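Long-range contacts in ORF10 (Moritella marina, PDB 6RIW), which supplies the ketosynthase and chain length factor didomain of a polyunsaturated fatty acid synthase, and probably catalyses the 3-oxoacyl-ACP synthase step of chain elongation: residues Val43-Tyr48 and Asn596-Glu602; Leu550-Gln554 and Met582-Leu588. All blocks are in the same frame, centred on the assembly; numbering follows the deposited sequence.

Interaction 1: residues Val43-Tyr48 and Asn596-Glu602; sequences VDPAKY and NLTTQIE
Y48 and T599 meet through their hydroxyls. Y48 OH lies 2.6 Å from T599 OG1 in a short hydrogen bond, and either oxygen could be the donor. With chi1 at 50°, T599 OG1 sits between its own backbone N and carbonyl carbon, which leaves CG2 to lie against the ring. T599 CG2 is 3.5 Å from Y48 CE1, and on the other side of the hydroxyl Y48 CE2 is 3.7 Å from T598 CB. These groups meet the ring obliquely. T598 OG1 turns elsewhere, to K625. N596 OD1 accepts from R592 NE. N596 ND2 gives a weak hydrogen bond to Y158 O and lies 3.9 Å from V43 CG1. A phenylalanine in place of Y48 would probably leave T599 OG1 without its hydroxyl partner.

The second polar link is a salt bridge at the more exposed side. K47 NZ gives a hydrogen bond to E602 OE1 at 3.1 Å and a weak one to E602 OE2 at 3.2 Å. NZ approaches OE1 on its syn side, 21° out of the carboxylate plane. E602 CG anti to the backbone N (chi1 -179°) and an extended chain carry the carboxylate out from the helix to K47 NZ. R617 is a second, long and weak ion partner of OE2. On the way to NZ, K47 CB passes T599 CG2 at 3.7 Å. K47 O accepts from K57 NZ.

D44 OD1 accepts from A46 N, forming an Asx turn. The whole is an interdomain contact, a loop of the first ketosynthase-type domain set against the first turns of helix 597-608 in the second.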
loop_
_atom_site.group_PDB
_atom_site.type_symbol
_atom_site.label_atom_id
_atom_site.label_comp_id
_atom_site.label_asym_id
_atom_site.label_seq_id
_atom_site.Cartn_x
_atom_site.Cartn_y
_atom_site.Cartn_z
ATOM N N VAL A 43 13.325 -13.935 -15.750
ATOM C CA VAL A 43 14.689 -14.060 -16.260
ATOM C C VAL A 43 15.275 -15.317 -15.625
ATOM O O VAL A 43 14.729 -15.855 -14.661
ATOM C CB VAL A 43 15.577 -12.850 -15.889
ATOM C CG1 VAL A 43 15.105 -11.562 -16.573
ATOM C CG2 VAL A 43 15.583 -12.694 -14.372
ATOM N N ASP A 44 16.404 -15.776 -16.149
ATOM C CA ASP A 44 17.148 -16.874 -15.524
ATOM C C ASP A 44 17.713 -16.400 -14.190
ATOM O O ASP A 44 18.572 -15.506 -14.186
ATOM C CB ASP A 44 18.260 -17.335 -16.477
ATOM C CG ASP A 44 19.211 -18.378 -15.859
ATOM O OD1 ASP A 44 19.000 -18.834 -14.716
ATOM O OD2 ASP A 44 20.187 -18.755 -16.559
ATOM N N PRO A 45 17.267 -16.946 -13.048
ATOM C CA PRO A 45 17.733 -16.421 -11.750
ATOM C C PRO A 45 19.237 -16.537 -11.545
ATOM O O PRO A 45 19.828 -15.695 -10.854
ATOM C CB PRO A 45 16.962 -17.274 -10.728
ATOM C CG PRO A 45 15.748 -17.754 -11.487
ATOM C CD PRO A 45 16.225 -17.980 -12.885
ATOM N N ALA A 46 19.880 -17.548 -12.136
ATOM C CA ALA A 46 21.322 -17.713 -11.954
ATOM C C ALA A 46 22.106 -16.513 -12.474
ATOM O O ALA A 46 23.171 -16.197 -11.937
ATOM C CB ALA A 46 21.798 -18.996 -12.647
ATOM N N LYS A 47 21.603 -15.836 -13.516
ATOM C CA LYS A 47 22.271 -14.639 -14.036
ATOM C C LYS A 47 22.259 -13.478 -13.046
ATOM O O LYS A 47 22.995 -12.504 -13.242
ATOM C CB LYS A 47 21.609 -14.182 -15.340
ATOM C CG LYS A 47 21.804 -15.137 -16.502
ATOM C CD LYS A 47 23.129 -14.866 -17.202
ATOM C CE LYS A 47 23.422 -15.914 -18.276
ATOM N NZ LYS A 47 24.802 -15.742 -18.817
ATOM N N TYR A 48 21.406 -13.535 -12.027
ATOM C CA TYR A 48 21.279 -12.453 -11.058
ATOM C C TYR A 48 21.713 -12.884 -9.668
ATOM O O TYR A 48 21.510 -12.130 -8.706
ATOM C CB TYR A 48 19.831 -11.931 -11.040
ATOM C CG TYR A 48 19.510 -11.177 -12.309
ATOM C CD1 TYR A 48 19.053 -11.846 -13.436
ATOM C CD2 TYR A 48 19.732 -9.800 -12.400
ATOM C CE1 TYR A 48 18.788 -11.160 -14.616
ATOM C CE2 TYR A 48 19.486 -9.101 -13.592
ATOM C CZ TYR A 48 19.007 -9.795 -14.691
ATOM O OH TYR A 48 18.725 -9.135 -15.877
ATOM N N ASN A 596 17.774 -5.004 -14.751
ATOM C CA ASN A 596 17.530 -5.987 -15.808
ATOM C C ASN A 596 18.451 -5.790 -17.009
ATOM O O ASN A 596 18.591 -6.709 -17.831
ATOM C CB ASN A 596 16.063 -5.908 -16.229
ATOM C CG ASN A 596 15.486 -7.249 -16.613
ATOM O OD1 ASN A 596 14.412 -7.626 -16.139
ATOM N ND2 ASN A 596 16.166 -7.962 -17.525
ATOM N N LEU A 597 19.107 -4.633 -17.116
ATOM C CA LEU A 597 20.015 -4.428 -18.236
ATOM C C LEU A 597 21.175 -5.428 -18.223
ATOM O O LEU A 597 21.814 -5.603 -19.258
ATOM C CB LEU A 597 20.539 -2.989 -18.248
ATOM C CG LEU A 597 19.457 -1.953 -18.591
ATOM C CD1 LEU A 597 19.997 -0.522 -18.381
ATOM C CD2 LEU A 597 19.018 -2.128 -20.015
ATOM N N THR A 598 21.455 -6.068 -17.078
ATOM C CA THR A 598 22.412 -7.182 -17.004
ATOM C C THR A 598 22.206 -8.201 -18.125
ATOM O O THR A 598 23.130 -8.520 -18.885
ATOM C CB THR A 598 22.285 -7.889 -15.647
ATOM O OG1 THR A 598 22.767 -7.023 -14.615
ATOM C CG2 THR A 598 23.101 -9.188 -15.630
ATOM N N THR A 599 21.006 -8.751 -18.225
ATOM C CA THR A 599 20.781 -9.748 -19.259
ATOM C C THR A 599 20.331 -9.120 -20.557
ATOM O O THR A 599 20.572 -9.692 -21.626
ATOM C CB THR A 599 19.754 -10.791 -18.797
ATOM O OG1 THR A 599 18.592 -10.134 -18.272
ATOM C CG2 THR A 599 20.360 -11.685 -17.717
ATOM N N GLN A 600 19.702 -7.940 -20.507
ATOM C CA GLN A 600 19.326 -7.285 -21.759
ATOM C C GLN A 600 20.550 -6.942 -22.600
ATOM O O GLN A 600 20.549 -7.161 -23.819
ATOM C CB GLN A 600 18.517 -6.023 -21.488
ATOM C CG GLN A 600 17.125 -6.330 -21.020
ATOM C CD GLN A 600 16.437 -5.079 -20.583
ATOM O OE1 GLN A 600 16.464 -4.744 -19.394
ATOM N NE2 GLN A 600 15.847 -4.348 -21.545
ATOM N N ILE A 601 21.605 -6.409 -21.974
ATOM C CA ILE A 601 22.793 -6.030 -22.744
ATOM C C ILE A 601 23.568 -7.277 -23.160
ATOM O O ILE A 601 24.057 -7.370 -24.290
ATOM C CB ILE A 601 23.690 -5.068 -21.938
ATOM C CG1 ILE A 601 22.952 -3.765 -21.605
ATOM C CG2 ILE A 601 24.969 -4.774 -22.712
ATOM C CD1 ILE A 601 22.810 -2.839 -22.758
ATOM N N GLU A 602 23.684 -8.255 -22.265
ATOM C CA GLU A 602 24.355 -9.500 -22.648
ATOM C C GLU A 602 23.677 -10.132 -23.860
ATOM O O GLU A 602 24.345 -10.502 -24.838
ATOM C CB GLU A 602 24.395 -10.478 -21.474
ATOM C CG GLU A 602 25.104 -11.786 -21.819
ATOM C CD GLU A 602 25.149 -12.774 -20.659
ATOM O OE1 GLU A 602 24.128 -12.951 -19.949
ATOM O OE2 GLU A 602 26.218 -13.396 -20.468
#

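Interaction 2: residues Leu550-Gln554 and Met582-Leu588; sequences LIPQQ and MGMELEL
The start of helix 552-567 is joined here to the loop that leaves strand 576-581, inside the second ketosynthase-type domain. Q553 NE2 donates directly to G583 O at 3.2 Å, almost in line with the carbonyl (172°) and within 6° of the amide plane of Q553. The N-H itself is less straight, at 136°. Q553 CG is anti to the backbone N, and the chain stays extended beyond it, which carries the amide across to the loop.

The Q553 and E585 side chains run alongside each other, head to tail. Q553 OE1 lies 3.8 Å from E585 CB. Two waters complete this pairing. Water 2 donates to Q553 OE1 at 2.9 Å and accepts from E585 N. Water 1 accepts from Q553 N at 2.8 Å and donates to E585 OE1. OE1 and NE2 of Q553 each have a polar partner, and its backbone N, in the first turn of the helix, has a water to bond to.

The contact lies in a thiolase-like fold, whose layers of sheet and helix alternate. The M582 backbone is hydrogen-bonded to V662.

E585 has its other oxygen engaged within the loop. OE2 uses its anti lone pair to accept from E587 N at 3.0 Å, which fixes the carboxylate. Apolar contacts come from I551, at the N-cap position. Its CD1 lies 4.0 Å from E585 CG and 4.5 Å from L588 CD2. The methyl M582 CE sits beside the amide, 4.1 Å from Q553 NE2, and M645 of helix 642-653 touches both side chains.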
loop_
_atom_site.group_PDB
_atom_site.type_symbol
_atom_site.label_atom_id
_atom_site.label_comp_id
_atom_site.label_asym_id
_atom_site.label_seq_id
_atom_site.Cartn_x
_atom_site.Cartn_y
_atom_site.Cartn_z
ATOM N N LEU A 550 16.564 9.079 0.733
ATOM C CA LEU A 550 15.187 8.597 0.628
ATOM C C LEU A 550 14.503 9.202 -0.598
ATOM O O LEU A 550 14.764 10.343 -0.975
ATOM C CB LEU A 550 14.389 8.948 1.885
ATOM C CG LEU A 550 15.021 8.717 3.260
ATOM C CD1 LEU A 550 13.956 8.962 4.330
ATOM C CD2 LEU A 550 15.580 7.305 3.379
ATOM N N ILE A 551 13.601 8.438 -1.216
ATOM C CA ILE A 551 12.941 8.934 -2.424
ATOM C C ILE A 551 12.040 10.120 -2.068
ATOM O O ILE A 551 11.574 10.236 -0.921
ATOM C CB ILE A 551 12.149 7.824 -3.147
ATOM C CG1 ILE A 551 10.998 7.282 -2.274
ATOM C CG2 ILE A 551 13.089 6.698 -3.601
ATOM C CD1 ILE A 551 9.914 6.491 -3.090
ATOM N N PRO A 552 11.766 11.012 -3.019
ATOM C CA PRO A 552 10.956 12.206 -2.704
ATOM C C PRO A 552 9.554 11.905 -2.217
ATOM O O PRO A 552 9.032 12.697 -1.429
ATOM C CB PRO A 552 10.940 12.973 -4.036
ATOM C CG PRO A 552 12.208 12.554 -4.717
ATOM C CD PRO A 552 12.416 11.112 -4.341
ATOM N N GLN A 553 8.928 10.784 -2.621
ATOM C CA GLN A 553 7.594 10.467 -2.090
ATOM C C GLN A 553 7.589 10.472 -0.558
ATOM O O GLN A 553 6.679 11.024 0.078
ATOM C CB GLN A 553 7.104 9.106 -2.615
ATOM C CG GLN A 553 5.634 8.775 -2.188
ATOM C CD GLN A 553 5.223 7.332 -2.453
ATOM O OE1 GLN A 553 5.934 6.390 -2.090
ATOM N NE2 GLN A 553 4.051 7.149 -3.065
ATOM N N GLN A 554 8.608 9.870 0.054
ATOM C CA GLN A 554 8.641 9.808 1.512
ATOM C C GLN A 554 9.066 11.141 2.123
ATOM O O GLN A 554 8.491 11.574 3.125
ATOM C CB GLN A 554 9.553 8.668 1.958
ATOM C CG GLN A 554 9.000 7.293 1.513
ATOM C CD GLN A 554 9.304 6.153 2.497
ATOM O OE1 GLN A 554 10.134 6.290 3.406
ATOM N NE2 GLN A 554 8.622 5.012 2.308
ATOM N N MET A 582 -2.097 7.102 -0.260
ATOM C CA MET A 582 -1.094 7.050 -1.313
ATOM C C MET A 582 -1.437 5.893 -2.233
ATOM O O MET A 582 -2.303 5.070 -1.932
ATOM C CB MET A 582 0.317 6.897 -0.724
ATOM C CG MET A 582 0.444 5.709 0.264
ATOM S SD MET A 582 0.616 4.082 -0.552
ATOM C CE MET A 582 2.406 4.096 -0.898
ATOM N N GLY A 583 -0.785 5.883 -3.394
ATOM C CA GLY A 583 -0.649 4.700 -4.213
ATOM C C GLY A 583 0.836 4.481 -4.459
ATOM O O GLY A 583 1.682 5.237 -3.966
ATOM N N MET A 584 1.155 3.438 -5.221
ATOM C CA MET A 584 2.581 3.140 -5.368
ATOM C C MET A 584 3.288 4.267 -6.117
ATOM O O MET A 584 2.704 4.945 -6.975
ATOM C CB MET A 584 2.811 1.781 -6.057
ATOM C CG MET A 584 2.428 1.664 -7.512
ATOM S SD MET A 584 3.349 0.300 -8.359
ATOM C CE MET A 584 4.989 0.861 -8.211
ATOM N N GLU A 585 4.530 4.515 -5.730
ATOM C CA GLU A 585 5.414 5.374 -6.507
ATOM C C GLU A 585 5.745 4.632 -7.791
ATOM O O GLU A 585 6.498 3.655 -7.767
ATOM C CB GLU A 585 6.676 5.682 -5.706
ATOM C CG GLU A 585 7.726 6.500 -6.472
ATOM C CD GLU A 585 7.130 7.747 -7.120
ATOM O OE1 GLU A 585 6.975 8.775 -6.407
ATOM O OE2 GLU A 585 6.832 7.706 -8.345
ATOM N N LEU A 586 5.146 5.057 -8.897
ATOM C CA LEU A 586 5.382 4.380 -10.165
ATOM C C LEU A 586 6.838 4.462 -10.608
ATOM O O LEU A 586 7.280 3.604 -11.393
ATOM C CB LEU A 586 4.458 4.977 -11.216
ATOM C CG LEU A 586 2.943 4.786 -10.944
ATOM C CD1 LEU A 586 2.132 5.596 -11.971
ATOM C CD2 LEU A 586 2.548 3.308 -10.998
ATOM N N GLU A 587 7.604 5.469 -10.132
ATOM C CA GLU A 587 9.030 5.527 -10.460
ATOM C C GLU A 587 9.818 4.362 -9.871
ATOM O O GLU A 587 10.979 4.155 -10.261
ATOM C CB GLU A 587 9.653 6.864 -10.010
ATOM C CG GLU A 587 9.094 8.058 -10.785
ATOM C CD GLU A 587 9.811 9.372 -10.454
ATOM O OE1 GLU A 587 10.557 9.432 -9.447
ATOM O OE2 GLU A 587 9.618 10.348 -11.201
ATOM N N LEU A 588 9.217 3.570 -8.980
ATOM C CA LEU A 588 9.907 2.383 -8.489
ATOM C C LEU A 588 10.243 1.376 -9.592
ATOM O O LEU A 588 11.123 0.522 -9.386
ATOM C CB LEU A 588 9.062 1.692 -7.407
ATOM C CG LEU A 588 8.911 2.439 -6.065
ATOM C CD1 LEU A 588 8.055 1.601 -5.123
ATOM C CD2 LEU A 588 10.263 2.736 -5.460
HETATM O O HOH W 1 9.334 9.567 -5.159
HETATM O O HOH W 2 5.372 3.716 -3.121
#

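Overall arrangement
Interaction 2 is a buried contact near the centre of the molecule, about 11 Å from the chain centre, while interaction 1 is partly buried and lies about 28 Å from the chain centre. Interaction 1 joins the two ketosynthase-type domains; interaction 2 stays within the second. They share no helix or strand, but helix 589-595 leads from the loop of interaction 2 toward the segment used in interaction 1. The centres are about 25 Å apart, and the nearest atoms about 10 Å. The chemistry follows the place. The outer contact has a lysine-glutamate salt bridge and a hydroxyl pair, whereas the inner one relies on an amide-to-carbonyl bond and two bridging waters.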